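Local coordinates for protein dTDP-4-amino-4,6-dideoxyglucose formyltransferase (Mycobacterium tuberculosis CAS/NITR204, PDB 5VYQ) that probably transfers a formyl group from a reduced folate cofactor to the sugar amine of dTDP-4-amino-4,6-dideoxyglucose, at residues A[25-30]-A[77-82]; A[71-76]-A[90-95]. All coordinates share one frame; numbering follows the deposited sequence.

Contact 1 (A[25-30]-A[77-82]); sequences LILTDN and DLVLSF. With NA (sodium ion), chain H; 0FX (dTDP-4-amino-4,6-dideoxyglucose), chain D.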
# COMPACT_ATOMS: atom_id res chain seq x y z
N LEU A 25 33.55 3.06 -25.02
CA LEU A 25 32.16 2.79 -25.38
C LEU A 25 31.35 2.54 -24.11
O LEU A 25 31.77 1.71 -23.28
CB LEU A 25 32.14 1.55 -26.22
CG LEU A 25 30.75 0.99 -26.57
CD1 LEU A 25 29.98 2.00 -27.40
CD2 LEU A 25 30.90 -0.34 -27.31
N ILE A 26 30.23 3.21 -23.97
CA ILE A 26 29.25 2.92 -22.91
C ILE A 26 28.00 2.33 -23.55
O ILE A 26 27.44 2.92 -24.47
CB ILE A 26 28.87 4.14 -22.09
CG1 ILE A 26 30.16 4.75 -21.50
CG2 ILE A 26 27.89 3.72 -20.98
CD1 ILE A 26 29.92 5.83 -20.48
N LEU A 27 27.60 1.18 -23.05
CA LEU A 27 26.35 0.51 -23.40
C LEU A 27 25.46 0.67 -22.18
O LEU A 27 25.82 0.30 -21.05
CB LEU A 27 26.59 -0.95 -23.76
CG LEU A 27 27.26 -1.00 -25.16
CD1 LEU A 27 28.18 -2.18 -25.22
CD2 LEU A 27 26.10 -1.04 -26.14
N THR A 28 24.25 1.17 -22.39
CA THR A 28 23.32 1.43 -21.29
C THR A 28 21.86 1.29 -21.72
O THR A 28 21.47 1.77 -22.78
CB THR A 28 23.58 2.84 -20.74
OG1 THR A 28 22.74 3.11 -19.61
CG2 THR A 28 23.41 3.93 -21.79
N ASP A 29 21.07 0.63 -20.89
CA ASP A 29 19.65 0.39 -21.15
C ASP A 29 18.74 0.96 -20.05
O ASP A 29 17.57 0.59 -19.95
CB ASP A 29 19.39 -1.11 -21.30
CG ASP A 29 19.95 -1.66 -22.59
OD1 ASP A 29 19.90 -0.95 -23.61
OD2 ASP A 29 20.43 -2.82 -22.58
N ASN A 30 19.28 1.82 -19.20
CA ASN A 30 18.60 2.37 -18.02
C ASN A 30 18.65 3.90 -18.08
O ASN A 30 19.67 4.51 -18.36
CB ASN A 30 19.27 1.84 -16.75
CG ASN A 30 18.72 2.43 -15.47
OD1 ASN A 30 19.06 3.55 -15.11
ND2 ASN A 30 17.89 1.68 -14.76
N ASP A 77 39.10 1.06 -26.50
CA ASP A 77 40.07 0.67 -25.50
C ASP A 77 39.39 0.17 -24.24
O ASP A 77 40.04 -0.48 -23.43
CB ASP A 77 41.00 1.82 -25.15
CG ASP A 77 41.75 2.34 -26.39
OD1 ASP A 77 42.36 1.51 -27.11
OD2 ASP A 77 41.67 3.57 -26.60
N LEU A 78 38.15 0.56 -24.01
CA LEU A 78 37.43 0.26 -22.76
C LEU A 78 35.93 0.23 -23.09
O LEU A 78 35.42 1.10 -23.79
CB LEU A 78 37.71 1.36 -21.75
CG LEU A 78 36.88 1.38 -20.46
CD1 LEU A 78 37.13 0.10 -19.66
CD2 LEU A 78 37.15 2.61 -19.59
N VAL A 79 35.23 -0.78 -22.61
CA VAL A 79 33.79 -0.84 -22.78
C VAL A 79 33.16 -0.83 -21.38
O VAL A 79 33.50 -1.64 -20.54
CB VAL A 79 33.36 -2.11 -23.56
CG1 VAL A 79 31.87 -2.18 -23.73
CG2 VAL A 79 34.01 -2.12 -24.93
N LEU A 80 32.22 0.07 -21.18
CA LEU A 80 31.46 0.12 -19.92
C LEU A 80 30.02 -0.31 -20.09
O LEU A 80 29.32 0.13 -20.99
CB LEU A 80 31.48 1.54 -19.42
CG LEU A 80 32.84 2.20 -19.24
CD1 LEU A 80 32.72 3.60 -18.69
CD2 LEU A 80 33.76 1.36 -18.38
N SER A 81 29.59 -1.20 -19.21
CA SER A 81 28.18 -1.55 -19.06
C SER A 81 27.59 -0.68 -17.96
O SER A 81 27.91 -0.85 -16.77
CB SER A 81 28.02 -3.03 -18.73
OG SER A 81 26.72 -3.34 -18.20
N PHE A 82 26.74 0.27 -18.37
CA PHE A 82 25.96 1.09 -17.47
C PHE A 82 24.56 0.49 -17.50
O PHE A 82 23.65 1.04 -18.11
CB PHE A 82 26.02 2.56 -17.90
CG PHE A 82 27.21 3.34 -17.38
CD1 PHE A 82 28.41 2.74 -17.10
CD2 PHE A 82 27.11 4.70 -17.20
CE1 PHE A 82 29.49 3.49 -16.67
CE2 PHE A 82 28.18 5.46 -16.74
CZ PHE A 82 29.39 4.85 -16.51
NA NA H . 42.36 5.36 -28.29
O4P 0FX D . 18.51 -1.34 -12.53
P2 0FX D . 18.46 -2.11 -13.81
O3P 0FX D . 18.89 -1.38 -15.06
O1G 0FX D . 19.29 -3.44 -13.43
C1G 0FX D . 19.08 -4.68 -14.08
C2G 0FX D . 19.61 -5.77 -13.13
O2G 0FX D . 18.90 -5.60 -11.89
C3G 0FX D . 21.11 -5.53 -12.87
O3G 0FX D . 21.61 -6.41 -11.83
C4G 0FX D . 21.85 -5.59 -14.20
N4A 0FX D . 23.27 -5.29 -13.90
C5G 0FX D . 21.23 -4.56 -15.15
C6G 0FX D . 21.77 -4.85 -16.55
O5G 0FX D . 19.81 -4.69 -15.31
OPP 0FX D . 17.00 -2.74 -14.05
P 0FX D . 15.62 -2.03 -14.50
O1P 0FX D . 14.94 -3.00 -15.39
O2P 0FX D . 15.91 -0.61 -14.91
O5 0FX D . 14.77 -1.93 -13.14
C5 0FX D . 15.11 -1.01 -12.12
C4 0FX D . 14.35 -1.37 -10.86
O4 0FX D . 12.96 -1.21 -11.12
C3 0FX D . 14.45 -2.82 -10.39
O3 0FX D . 15.60 -3.01 -9.56
C2 0FX D . 13.18 -3.08 -9.59
C1 0FX D . 12.23 -2.19 -10.37
N11 0FX D . 11.42 -2.97 -11.31
C61 0FX D . 11.62 -3.00 -12.65
C51 0FX D . 10.78 -3.72 -13.48
C5A 0FX D . 11.07 -3.77 -14.96
C21 0FX D . 10.26 -3.57 -10.84
O21 0FX D . 10.02 -3.50 -9.55
N31 0FX D . 9.44 -4.29 -11.60
C41 0FX D . 9.67 -4.32 -12.94
O41 0FX D . 8.81 -5.03 -13.69
O HOH W 1 42.53 7.51 -29.24
O HOH W 2 42.02 4.37 -30.10
O HOH W 3 44.85 4.76 -27.98
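Strands 25-28 and 78-82 run side by side, their axes 4.7 Å apart and 20° off parallel, with L25 facing V79, I26 facing L80 and L27 facing S81. They are adjacent strands in the Rossmann-like sheet of the formyltransferase fold, where 47-50 flanks one and 97-102 the other. The parallel ladder is established by four backbone bonds: L25 N to L78 O, L80 N to L25 O at 2.7 Å, L27 N to L80 O, and F82 N to L27 O; the first three are almost straight. At the carboxyl end T28 OG1 donates to F82 O (2.7 Å), in the carbonyl plane, because chi1 of -177° sets the hydroxyl opposite the backbone N.

On one face of the sheet I26 is the central side chain. Its CG2 lies over the face of the F82 ring, offset toward the rim, a CH-pi contact 4.1 Å from the centroid. Its CG1 meets L80 CD1 at 4.0 Å. Helix 31-43 packs here, with A37 on I26 and L40 on F82. The other face carries L25, L27, V79 and S81; V79 CG1 lies 4.1 Å from L25 CD2 and also touches L27 CD1. S81 OG is hydrogen-bonded to N100 OD1, and S81 touches the folinic acid.

The two ends of the pair differ in their ligands. D77 OD2 binds a sodium ion together with M21 O and T23 OG1. Beyond the opposite end, N30 OD1 caps helix 31-43, and N30 ND2 donates to diphosphate oxygen O2P of the nucleotide sugar at 3.0 Å.

Contact 2 (A[71-76]-A[90-95]); sequences EIVERY and AALIDG. With NA (sodium ion), chain G.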
# COMPACT_ATOMS: atom_id res chain seq x y z
N GLU A 71 34.17 -5.31 -34.28
CA GLU A 71 34.37 -3.87 -34.44
C GLU A 71 34.56 -3.17 -33.10
O GLU A 71 35.40 -2.30 -32.96
CB GLU A 71 33.19 -3.24 -35.17
CG GLU A 71 33.20 -3.59 -36.66
CD GLU A 71 32.64 -4.97 -36.95
OE1 GLU A 71 33.23 -5.67 -37.80
OE2 GLU A 71 31.64 -5.39 -36.33
N ILE A 72 33.79 -3.57 -32.11
CA ILE A 72 33.99 -3.01 -30.76
C ILE A 72 35.41 -3.24 -30.24
O ILE A 72 36.07 -2.30 -29.76
CB ILE A 72 32.92 -3.53 -29.78
CG1 ILE A 72 31.51 -3.07 -30.17
CG2 ILE A 72 33.23 -3.11 -28.37
CD1 ILE A 72 30.40 -3.86 -29.54
N VAL A 73 35.90 -4.47 -30.33
CA VAL A 73 37.22 -4.80 -29.86
C VAL A 73 38.28 -4.00 -30.64
O VAL A 73 39.21 -3.45 -30.06
CB VAL A 73 37.47 -6.32 -29.93
CG1 VAL A 73 38.95 -6.72 -29.77
CG2 VAL A 73 36.65 -7.06 -28.90
N GLU A 74 38.09 -3.86 -31.94
CA GLU A 74 39.05 -3.10 -32.74
C GLU A 74 39.10 -1.61 -32.37
O GLU A 74 40.19 -1.04 -32.20
CB GLU A 74 38.72 -3.23 -34.23
CG GLU A 74 39.55 -2.40 -35.20
CD GLU A 74 38.99 -2.49 -36.60
OE1 GLU A 74 38.41 -1.51 -37.09
OE2 GLU A 74 39.11 -3.57 -37.23
N ARG A 75 37.94 -0.99 -32.23
CA ARG A 75 37.82 0.45 -32.15
C ARG A 75 37.91 1.07 -30.76
O ARG A 75 38.14 2.29 -30.67
CB ARG A 75 36.52 0.87 -32.79
CG ARG A 75 36.63 0.49 -34.25
CD ARG A 75 35.34 0.72 -34.95
NE ARG A 75 35.44 0.13 -36.28
CZ ARG A 75 34.40 -0.10 -37.08
NH1 ARG A 75 33.17 0.24 -36.71
NH2 ARG A 75 34.63 -0.70 -38.25
N TYR A 76 37.63 0.29 -29.71
CA TYR A 76 37.60 0.85 -28.37
C TYR A 76 38.69 0.29 -27.50
O TYR A 76 39.15 -0.82 -27.72
CB TYR A 76 36.24 0.67 -27.72
CG TYR A 76 35.11 1.37 -28.43
CD1 TYR A 76 34.83 2.70 -28.19
CD2 TYR A 76 34.34 0.70 -29.35
CE1 TYR A 76 33.82 3.35 -28.86
CE2 TYR A 76 33.34 1.34 -30.04
CZ TYR A 76 33.07 2.67 -29.80
OH TYR A 76 31.99 3.25 -30.47
N ALA A 90 32.01 -13.96 -24.75
CA ALA A 90 33.40 -14.21 -24.45
C ALA A 90 34.33 -13.39 -25.34
O ALA A 90 35.29 -12.79 -24.84
CB ALA A 90 33.71 -15.71 -24.57
N ALA A 91 34.08 -13.32 -26.64
CA ALA A 91 35.04 -12.64 -27.52
C ALA A 91 35.18 -11.14 -27.18
O ALA A 91 36.23 -10.54 -27.40
CB ALA A 91 34.68 -12.81 -28.99
N LEU A 92 34.12 -10.55 -26.65
CA LEU A 92 34.15 -9.15 -26.30
C LEU A 92 34.91 -9.00 -25.00
O LEU A 92 35.88 -8.26 -24.96
CB LEU A 92 32.74 -8.58 -26.15
CG LEU A 92 32.67 -7.12 -25.70
CD1 LEU A 92 33.40 -6.21 -26.67
CD2 LEU A 92 31.21 -6.68 -25.59
N ILE A 93 34.52 -9.76 -23.97
CA ILE A 93 35.15 -9.60 -22.68
C ILE A 93 36.62 -10.04 -22.68
O ILE A 93 37.43 -9.49 -21.94
CB ILE A 93 34.37 -10.27 -21.56
CG1 ILE A 93 34.26 -11.75 -21.76
CG2 ILE A 93 32.98 -9.64 -21.41
CD1 ILE A 93 33.74 -12.46 -20.52
N ASP A 94 36.94 -10.96 -23.57
CA ASP A 94 38.29 -11.49 -23.68
C ASP A 94 39.18 -10.58 -24.52
O ASP A 94 40.43 -10.71 -24.40
CB ASP A 94 38.34 -12.89 -24.32
CG ASP A 94 37.60 -13.98 -23.55
OD1 ASP A 94 37.28 -13.82 -22.34
OD2 ASP A 94 37.42 -15.05 -24.16
N GLY A 95 38.57 -9.69 -25.33
CA GLY A 95 39.34 -8.89 -26.30
C GLY A 95 39.48 -7.41 -25.99
O GLY A 95 40.25 -6.68 -26.65
NA NA G . 40.64 -2.47 -28.48
O HOH W 4 41.26 -4.22 -27.21
O HOH W 5 42.22 -2.83 -29.96
O HOH W 6 42.38 -1.04 -27.71
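V73 and G95 are joined through a sodium ion and one of its waters, in addition to direct packing. The ion is held by V73 O and Y76 O, each at 2.4 Å, and by three waters; one of these, 2.2 Å from the metal, donates to G95 O at 2.7 Å. The bridge thus runs from carbonyl to sodium to water to carbonyl. Its two protein ligands are backbone oxygens three residues apart, where helix 65-75 ends and Y76 is the first residue to leave helical geometry. A cation in this position would be expected to interact well with the negative end of the helix dipole.

Beside the bridge, V73 CG1 comes within 3.4 Å of G95 O, while CG2, its other branch, faces A91 O and L92 CD1. The two helices are nearly parallel, at 10°, with axes 9.5 Å apart. Both belong to the Rossmann-like domain: helix 65-75 leads into strand 78-82, and helix 90-95 follows that strand and leads on toward strand 97-102. The latter connection is a beta-alpha-beta crossover between adjacent parallel strands.

On the buried side of the interface, toward the sheet, L92 CD1 fits between the helices. It makes a close contact of 3.5 Å with I72 CG2 and a looser one with V73 CG2. The extended chi1 of L92 (176°) with chi2 near 58° carries this methyl across to the neighbouring helix, where L92 also touches V65 and V69. The same I72 CG2 also rests against L25 of strand 24-28, and A91 rests on V69. The Y76 ring meets I72 CA at its edge, in plane, and its OH is hydrogen-bonded to D48 OD2.

Overall arrangement
From the N terminus the chain lays down strand 24-28, passes through helix 31-43 and strand 47-50, and follows helix 65-75 into strand 78-82. There contact 1 closes a span of 46 intervening residues. The chain then enters helix 90-95, and contact 2 closes a shorter span of 13 residues that contains the whole of strand 78-82. The segments therefore alternate along the sequence, and the two closures cross instead of nesting. Their centres lie 12 Å apart. The two touch directly through I72 CG2, 3.7 Å from V79 CG2 and 3.8 Å from L25 CD2, and through Y76 CD1, which packs on L25 N.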